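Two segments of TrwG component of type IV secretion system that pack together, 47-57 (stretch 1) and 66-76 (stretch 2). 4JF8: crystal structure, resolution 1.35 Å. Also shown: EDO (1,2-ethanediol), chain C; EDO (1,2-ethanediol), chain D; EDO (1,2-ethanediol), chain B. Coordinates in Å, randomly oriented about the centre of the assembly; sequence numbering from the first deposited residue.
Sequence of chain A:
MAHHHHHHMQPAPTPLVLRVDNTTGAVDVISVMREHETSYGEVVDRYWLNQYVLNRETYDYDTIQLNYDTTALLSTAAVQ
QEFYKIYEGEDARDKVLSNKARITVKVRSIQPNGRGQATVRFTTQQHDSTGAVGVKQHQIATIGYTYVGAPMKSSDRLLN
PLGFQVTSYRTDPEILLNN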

# COMPACT_ATOMS: atom_id res chain seq x y z
N TYR A 47 -9.07 7.92 0.15
CA TYR A 47 -7.98 6.97 0.40
C TYR A 47 -8.04 5.82 -0.60
O TYR A 47 -7.03 5.50 -1.25
CB TYR A 47 -8.05 6.44 1.83
CG TYR A 47 -7.06 5.34 2.11
CD1 TYR A 47 -5.74 5.63 2.40
CD2 TYR A 47 -7.42 3.99 2.01
CE1 TYR A 47 -4.81 4.63 2.64
CE2 TYR A 47 -6.49 2.98 2.24
CZ TYR A 47 -5.19 3.31 2.54
OH TYR A 47 -4.25 2.33 2.76
N TRP A 48 -9.20 5.20 -0.73
CA TRP A 48 -9.35 4.05 -1.63
C TRP A 48 -9.24 4.41 -3.10
O TRP A 48 -8.59 3.70 -3.88
CB TRP A 48 -10.63 3.25 -1.33
CG TRP A 48 -10.48 2.55 -0.02
CD1 TRP A 48 -11.11 2.86 1.16
CD2 TRP A 48 -9.61 1.45 0.27
NE1 TRP A 48 -10.67 2.03 2.15
CE2 TRP A 48 -9.74 1.16 1.64
CE3 TRP A 48 -8.71 0.71 -0.50
CZ2 TRP A 48 -8.99 0.14 2.25
CZ3 TRP A 48 -8.00 -0.30 0.11
CH2 TRP A 48 -8.14 -0.57 1.47
N LEU A 49 -9.83 5.54 -3.49
CA LEU A 49 -9.74 6.00 -4.86
C LEU A 49 -8.30 6.32 -5.25
O LEU A 49 -7.87 6.01 -6.36
CB LEU A 49 -10.63 7.23 -5.06
CG LEU A 49 -12.13 6.91 -4.99
CD1 LEU A 49 -12.94 8.18 -4.71
CD2 LEU A 49 -12.65 6.18 -6.23
N ASN A 50 -7.59 6.98 -4.34
CA ASN A 50 -6.18 7.28 -4.56
C ASN A 50 -5.37 5.99 -4.72
O ASN A 50 -4.55 5.86 -5.64
CB ASN A 50 -5.67 8.12 -3.39
CG ASN A 50 -4.25 8.59 -3.58
OD1 ASN A 50 -3.96 9.32 -4.53
ND2 ASN A 50 -3.36 8.23 -2.65
N GLN A 51 -5.57 5.05 -3.80
CA GLN A 51 -4.85 3.79 -3.88
C GLN A 51 -5.14 3.13 -5.22
O GLN A 51 -4.24 2.58 -5.88
CB GLN A 51 -5.29 2.87 -2.76
CG GLN A 51 -4.53 1.55 -2.76
CD GLN A 51 -4.82 0.65 -1.57
OE1 GLN A 51 -5.25 -0.49 -1.72
NE2 GLN A 51 -4.60 1.17 -0.38
N TYR A 52 -6.39 3.16 -5.67
CA TYR A 52 -6.76 2.53 -6.92
C TYR A 52 -6.05 3.15 -8.12
O TYR A 52 -5.44 2.43 -8.92
CB TYR A 52 -8.28 2.55 -7.12
CG TYR A 52 -8.72 1.64 -8.25
CD1 TYR A 52 -8.82 0.27 -8.02
CD2 TYR A 52 -8.94 2.11 -9.55
CE1 TYR A 52 -9.18 -0.61 -9.03
CE2 TYR A 52 -9.29 1.23 -10.56
CZ TYR A 52 -9.39 -0.12 -10.30
OH TYR A 52 -9.78 -0.98 -11.33
N VAL A 53 -6.13 4.46 -8.25
CA VAL A 53 -5.54 5.12 -9.39
C VAL A 53 -4.03 4.94 -9.39
O VAL A 53 -3.42 4.66 -10.43
CB VAL A 53 -5.96 6.61 -9.48
CG1 VAL A 53 -5.17 7.31 -10.57
CG2 VAL A 53 -7.46 6.71 -9.78
N LEU A 54 -3.39 5.10 -8.24
CA LEU A 54 -1.94 4.95 -8.19
C LEU A 54 -1.55 3.53 -8.57
O LEU A 54 -0.57 3.33 -9.30
CB LEU A 54 -1.39 5.29 -6.80
CG LEU A 54 -1.41 6.78 -6.43
CD1 LEU A 54 -0.91 6.96 -5.01
CD2 LEU A 54 -0.55 7.58 -7.41
N ASN A 55 -2.25 2.53 -8.06
CA ASN A 55 -1.83 1.15 -8.33
C ASN A 55 -2.17 0.72 -9.75
O ASN A 55 -1.43 -0.09 -10.32
CB ASN A 55 -2.40 0.19 -7.30
CG ASN A 55 -1.60 0.21 -6.03
OD1 ASN A 55 -0.60 -0.51 -5.91
ND2 ASN A 55 -2.02 0.99 -5.06
N ARG A 56 -3.22 1.26 -10.33
CA ARG A 56 -3.64 0.84 -11.67
C ARG A 56 -2.84 1.53 -12.77
O ARG A 56 -2.49 0.91 -13.77
CB ARG A 56 -5.14 1.08 -11.86
CG ARG A 56 -5.60 0.68 -13.25
CD ARG A 56 -7.08 0.50 -13.38
NE ARG A 56 -7.50 0.28 -14.76
CZ ARG A 56 -8.65 -0.24 -15.14
NH1 ARG A 56 -9.53 -0.71 -14.25
NH2 ARG A 56 -8.93 -0.34 -16.44
N GLU A 57 -2.57 2.82 -12.57
CA GLU A 57 -1.96 3.62 -13.63
C GLU A 57 -0.43 3.63 -13.58
O GLU A 57 0.23 3.88 -14.58
CB GLU A 57 -2.50 5.06 -13.60
CG GLU A 57 -4.00 5.19 -13.84
CD GLU A 57 -4.44 4.70 -15.21
OE1 GLU A 57 -3.64 4.75 -16.17
OE2 GLU A 57 -5.60 4.27 -15.31
N LEU A 66 2.80 -5.97 -6.80
CA LEU A 66 1.91 -5.33 -5.83
C LEU A 66 0.88 -4.44 -6.50
O LEU A 66 -0.30 -4.47 -6.10
CB LEU A 66 2.73 -4.48 -4.87
CG LEU A 66 3.60 -5.29 -3.92
CD1 LEU A 66 4.61 -4.37 -3.29
CD2 LEU A 66 2.76 -5.97 -2.84
N ASN A 67 1.30 -3.63 -7.47
CA ASN A 67 0.36 -2.73 -8.14
C ASN A 67 -0.74 -3.52 -8.85
O ASN A 67 -1.93 -3.17 -8.74
CB ASN A 67 1.11 -1.88 -9.18
CG ASN A 67 2.15 -0.92 -8.59
OD1 ASN A 67 3.15 -0.66 -9.24
ND2 ASN A 67 1.91 -0.40 -7.41
N TYR A 68 -0.36 -4.55 -9.60
CA TYR A 68 -1.29 -5.38 -10.36
C TYR A 68 -2.25 -6.11 -9.41
O TYR A 68 -3.47 -6.12 -9.60
CB TYR A 68 -0.50 -6.36 -11.22
CG TYR A 68 -1.31 -7.28 -12.07
CD1 TYR A 68 -1.55 -7.00 -13.42
CD2 TYR A 68 -1.81 -8.48 -11.56
CE1 TYR A 68 -2.27 -7.87 -14.21
CE2 TYR A 68 -2.52 -9.36 -12.36
CZ TYR A 68 -2.75 -9.04 -13.67
OH TYR A 68 -3.43 -9.93 -14.47
N ASP A 69 -1.70 -6.74 -8.38
CA ASP A 69 -2.55 -7.48 -7.46
C ASP A 69 -3.50 -6.58 -6.71
O ASP A 69 -4.64 -6.95 -6.45
CB ASP A 69 -1.70 -8.30 -6.48
CG ASP A 69 -0.99 -9.47 -7.15
OD1 ASP A 69 -1.41 -9.92 -8.23
OD2 ASP A 69 -0.02 -9.98 -6.56
N THR A 70 -3.04 -5.39 -6.31
CA THR A 70 -3.92 -4.46 -5.61
C THR A 70 -5.05 -4.02 -6.53
O THR A 70 -6.23 -4.00 -6.14
CB THR A 70 -3.13 -3.23 -5.13
OG1 THR A 70 -2.13 -3.63 -4.18
CG2 THR A 70 -4.02 -2.20 -4.50
N THR A 71 -4.70 -3.66 -7.77
CA THR A 71 -5.74 -3.26 -8.71
C THR A 71 -6.78 -4.37 -8.89
O THR A 71 -8.00 -4.12 -8.84
CB THR A 71 -5.14 -2.89 -10.07
OG1 THR A 71 -4.21 -1.84 -9.90
CG2 THR A 71 -6.22 -2.42 -11.02
N ALA A 72 -6.33 -5.60 -9.05
CA ALA A 72 -7.26 -6.72 -9.22
C ALA A 72 -8.16 -6.90 -8.01
O ALA A 72 -9.37 -7.11 -8.13
CB ALA A 72 -6.51 -8.00 -9.53
N LEU A 73 -7.56 -6.82 -6.82
CA LEU A 73 -8.33 -7.02 -5.59
C LEU A 73 -9.45 -6.01 -5.44
O LEU A 73 -10.54 -6.33 -4.97
CB LEU A 73 -7.37 -6.92 -4.39
CG LEU A 73 -7.99 -7.18 -3.02
CD1 LEU A 73 -8.43 -8.62 -2.85
CD2 LEU A 73 -7.00 -6.72 -1.95
N LEU A 74 -9.19 -4.77 -5.85
CA LEU A 74 -10.11 -3.67 -5.66
C LEU A 74 -11.08 -3.47 -6.79
O LEU A 74 -11.83 -2.49 -6.77
CB LEU A 74 -9.31 -2.38 -5.39
CG LEU A 74 -8.36 -2.37 -4.18
CD1 LEU A 74 -7.78 -0.98 -4.06
CD2 LEU A 74 -9.09 -2.77 -2.90
N SER A 75 -11.11 -4.39 -7.75
CA SER A 75 -11.98 -4.31 -8.93
C SER A 75 -13.02 -5.41 -8.92
O SER A 75 -12.71 -6.54 -8.58
CB SER A 75 -11.14 -4.48 -10.19
OG SER A 75 -10.12 -3.47 -10.33
N THR A 76 -14.24 -5.10 -9.34
CA THR A 76 -15.21 -6.16 -9.59
C THR A 76 -14.69 -7.07 -10.68
O THR A 76 -13.78 -6.71 -11.43
CB THR A 76 -16.55 -5.61 -10.08
OG1 THR A 76 -16.33 -4.94 -11.33
CG2 THR A 76 -17.24 -4.69 -9.03
C1 EDO C . 0.23 -1.36 -13.14
O1 EDO C . -0.55 -0.92 -14.27
C2 EDO C . -0.32 -2.64 -12.58
O2 EDO C . -1.53 -2.31 -11.96
C1 EDO D . -8.83 1.47 5.95
O1 EDO D . -9.33 1.61 7.29
C2 EDO D . -9.21 2.72 5.18
O2 EDO D . -10.63 2.67 4.98
C1 EDO B . 2.44 3.01 -6.60
O1 EDO B . 3.34 1.92 -6.37
C2 EDO B . 1.48 3.08 -5.42
O2 EDO B . 2.14 3.63 -4.28

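This is a close, steeply crossed helix-helix contact, in which threonines and a pair of asparagines line the close end while a leucine and two aromatic rings fill the wider end. The helix of stretch 1 and the helix spanning 66-73 run at 132° between their N-to-C directions, roughly antiparallel but well splayed, and their axes approach to 8.0 Å. The tightest backbone point lies at Asn55 and Asn67, whose CA atoms are 4.5 Å apart; Arg56 CA and Thr71 CA follow at 5.5 Å.

Where the backbones are close, Thr71 faces stretch 1. Its OG1 lies 3.3 Å from Arg56 CA and 3.3 Å from Asn55 C, so the hydroxyl rests directly on the opposing backbone. That hydroxyl donates to Asn67 O (OG1 to O, 2.9 Å), one turn back in its own helix, which satisfies a polar group buried in the packing. Thr70 follows the same rule: its OG1 bonds Leu66 O at 2.8 Å, while its methyl CG2 packs 3.7 Å from Asn55 CG and 3.5 Å from Gln51 OE1.

At the close crossing, Asn55 uses both ends of its amide. Its ND2 donates to Gln51 O within its own helix at 2.9 Å, a bond that helps fix the side chain's orientation and leaves OD1 to accept from Asn67 ND2 across the gap, also at 2.9 Å and with a near-linear 162° angle.

Toward the other end, Leu74, the first residue to leave helical geometry, points toward stretch 1 and fills the space between two aromatic side chains. Its CD2 lies 4.0 Å from Trp48 CZ3, and its CB sits 3.8 Å from Tyr52 CD1, at the edge of the tyrosine ring. The CA-to-CB bonds of Trp48 and Tyr52 point sideways, yet the ends of both side chains come nearer to stretch 2.

The buried phenol of Tyr52 is held in a relay of hydrogen bonds. Arg56 NH1 donates to Tyr52 OH (2.9 Å), Tyr52 OH donates to Ser75 OG (2.7 Å), and Ser75 OG donates to Thr71 O (2.7 Å). The chain thus ties a helical turn of stretch 1 to the C-terminal end of the second helix. The design lesson is economical: in 487 Å² of buried surface, both sides summed, the hydroxyls of Thr70, Thr71, Ser75 and Tyr52 and the amide of Asn55 each have a hydrogen-bond partner, locally or across the gap.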